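Local structure of diaminopimelate decarboxylase (Psychromonas ingrahamii, 4XG1) at residues 138-144 and 190-194. The protein probably catalyses the pyridoxal 5'-phosphate-dependent decarboxylation of meso-2,6-diaminopimelate to L-lysine, the last step of lysine biosynthesis by the diaminopimelate pathway. Sequence-based numbering, arbitrary orientation.
Sequences AKALNVK and EFLEI. With K (potassium ion), chain O.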
loop_
_atom_site.group_PDB
_atom_site.type_symbol
_atom_site.label_atom_id
_atom_site.label_comp_id
_atom_site.label_asym_id
_atom_site.label_seq_id
_atom_site.Cartn_x
_atom_site.Cartn_y
_atom_site.Cartn_z
ATOM N N ALA B 138 11.880 -25.671 16.465
ATOM C CA ALA B 138 11.601 -26.058 17.862
ATOM C C ALA B 138 12.633 -27.077 18.363
ATOM O O ALA B 138 13.115 -27.020 19.494
ATOM C CB ALA B 138 10.228 -26.663 17.946
ATOM N N LYS B 139 12.962 -28.006 17.479
ATOM C CA LYS B 139 13.948 -29.018 17.737
ATOM C C LYS B 139 15.254 -28.318 18.049
ATOM O O LYS B 139 15.822 -28.515 19.116
ATOM C CB LYS B 139 14.083 -29.921 16.504
ATOM C CG LYS B 139 14.979 -31.134 16.686
ATOM C CD LYS B 139 15.277 -31.845 15.386
ATOM C CE LYS B 139 16.490 -32.769 15.489
ATOM N NZ LYS B 139 17.131 -33.029 14.166
ATOM N N ALA B 140 15.708 -27.463 17.139
ATOM C CA ALA B 140 16.975 -26.784 17.334
ATOM C C ALA B 140 17.039 -25.979 18.644
ATOM O O ALA B 140 18.125 -25.751 19.149
ATOM C CB ALA B 140 17.288 -25.898 16.144
ATOM N N LEU B 141 15.907 -25.526 19.167
ATOM C CA LEU B 141 15.880 -24.765 20.410
ATOM C C LEU B 141 15.541 -25.640 21.575
ATOM O O LEU B 141 15.397 -25.152 22.686
ATOM C CB LEU B 141 14.809 -23.637 20.341
ATOM C CG LEU B 141 15.017 -22.451 19.384
ATOM C CD1 LEU B 141 13.776 -21.556 19.401
ATOM C CD2 LEU B 141 16.263 -21.642 19.722
ATOM N N ASN B 142 15.325 -26.918 21.311
ATOM C CA ASN B 142 14.816 -27.840 22.313
ATOM C C ASN B 142 13.606 -27.365 23.112
ATOM O O ASN B 142 13.561 -27.500 24.338
ATOM C CB ASN B 142 15.949 -28.325 23.218
ATOM C CG ASN B 142 16.206 -29.795 23.049
ATOM O OD1 ASN B 142 15.345 -30.598 23.356
ATOM N ND2 ASN B 142 17.362 -30.148 22.497
ATOM N N VAL B 143 12.593 -26.863 22.412
ATOM C CA VAL B 143 11.286 -26.595 23.037
ATOM C C VAL B 143 10.209 -27.364 22.294
ATOM O O VAL B 143 10.475 -27.967 21.267
ATOM C CB VAL B 143 10.904 -25.090 23.034
ATOM C CG1 VAL B 143 11.732 -24.330 24.054
ATOM C CG2 VAL B 143 11.053 -24.483 21.632
ATOM N N LYS B 144 8.993 -27.291 22.813
ATOM C CA LYS B 144 7.830 -27.838 22.148
ATOM C C LYS B 144 6.852 -26.742 21.677
ATOM O O LYS B 144 6.299 -25.978 22.486
ATOM C CB LYS B 144 7.126 -28.811 23.076
ATOM C CG LYS B 144 7.833 -30.151 23.142
ATOM C CD LYS B 144 6.949 -31.215 23.759
ATOM C CE LYS B 144 7.480 -32.602 23.436
ATOM N NZ LYS B 144 6.568 -33.665 23.934
ATOM N N GLU B 190 7.659 -34.522 17.103
ATOM C CA GLU B 190 8.136 -34.661 18.469
ATOM C C GLU B 190 8.171 -33.337 19.147
ATOM O O GLU B 190 7.809 -33.223 20.311
ATOM C CB GLU B 190 9.548 -35.205 18.476
ATOM C CG GLU B 190 9.939 -35.976 19.720
ATOM C CD GLU B 190 11.420 -36.336 19.687
ATOM O OE1 GLU B 190 12.020 -36.336 18.580
ATOM O OE2 GLU B 190 11.987 -36.611 20.763
ATOM N N PHE B 191 8.620 -32.327 18.392
ATOM C CA PHE B 191 8.806 -30.976 18.908
ATOM C C PHE B 191 7.618 -30.045 18.662
ATOM O O PHE B 191 7.714 -28.840 18.915
ATOM C CB PHE B 191 10.134 -30.438 18.389
ATOM C CG PHE B 191 11.304 -31.152 18.992
ATOM C CD1 PHE B 191 11.707 -30.847 20.290
ATOM C CD2 PHE B 191 11.937 -32.193 18.322
ATOM C CE1 PHE B 191 12.760 -31.522 20.873
ATOM C CE2 PHE B 191 12.991 -32.876 18.905
ATOM C CZ PHE B 191 13.406 -32.535 20.182
ATOM N N LEU B 192 6.483 -30.625 18.258
ATOM C CA LEU B 192 5.223 -29.906 18.194
ATOM C C LEU B 192 4.302 -30.416 19.228
ATOM O O LEU B 192 4.391 -31.566 19.605
ATOM C CB LEU B 192 4.561 -30.105 16.837
ATOM C CG LEU B 192 5.410 -29.847 15.597
ATOM C CD1 LEU B 192 4.533 -29.951 14.359
ATOM C CD2 LEU B 192 6.110 -28.495 15.646
ATOM N N GLU B 193 3.348 -29.599 19.629
ATOM C CA GLU B 193 2.395 -29.995 20.590
ATOM C C GLU B 193 1.046 -29.425 20.203
ATOM O O GLU B 193 0.781 -28.226 20.340
ATOM C CB GLU B 193 2.802 -29.523 21.979
ATOM C CG GLU B 193 1.824 -29.963 23.067
ATOM C CD GLU B 193 2.176 -29.448 24.452
ATOM O OE1 GLU B 193 3.344 -29.047 24.675
ATOM O OE2 GLU B 193 1.285 -29.477 25.322
ATOM N N ILE B 194 0.149 -30.309 19.815
ATOM C CA ILE B 194 -1.168 -29.910 19.382
ATOM C C ILE B 194 -1.959 -29.282 20.518
ATOM O O ILE B 194 -2.229 -29.929 21.527
ATOM C CB ILE B 194 -1.915 -31.116 18.813
ATOM C CG1 ILE B 194 -1.190 -31.617 17.556
ATOM C CG2 ILE B 194 -3.351 -30.745 18.502
ATOM C CD1 ILE B 194 -1.509 -33.046 17.129
HETATM K K K O . 2.717 -33.958 19.167
HETATM O O HOH W 1 0.457 -33.399 20.429
#
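Glu190 meets the other segment mainly through its backbone: its O lies 3.2 Å from CE of Lys144, whose extended chain runs alongside. Phe191 then accounts for most of the surface that 190-194 buries here, its ring resting against the C-terminal end of helix 128-140. Lys139 covers one face, with its CA 3.8 Å from the ring centroid in a CH-pi contact, while the ring edge meets Val143 O (3.3 Å from CD1) and Asn142 OD1 (3.7 Å from CE1). This cradle is shaped by a Schellman motif, in which Asn142 takes positive phi and the bonds Asn142 N to Lys139 O (2.8 Å) and Val143 N to Ala138 O (3.0 Å) turn the chain back beside the ring. Nearer the backbone, Phe191 CB packs on Ala138 CB at 3.8 Å, and Phe191 O receives a CA-H...O contact from Lys144 CA (3.4 Å). The CA-to-CB bond of Leu192 points away, and its O binds the potassium ion at 3.0 Å; Ser187 and Leu189 also supply carbonyls, and a metal-bound water is held by Ile194 N. Glu193 points back toward Lys144. Backbone hydrogen bonds of Phe191 and Glu193 with Ala145 start the parallel pairing of strands 145-152 and 192-198 in the TIM barrel, with Leu192 packed against helix 128-140 and Ile194 against helix 179-188.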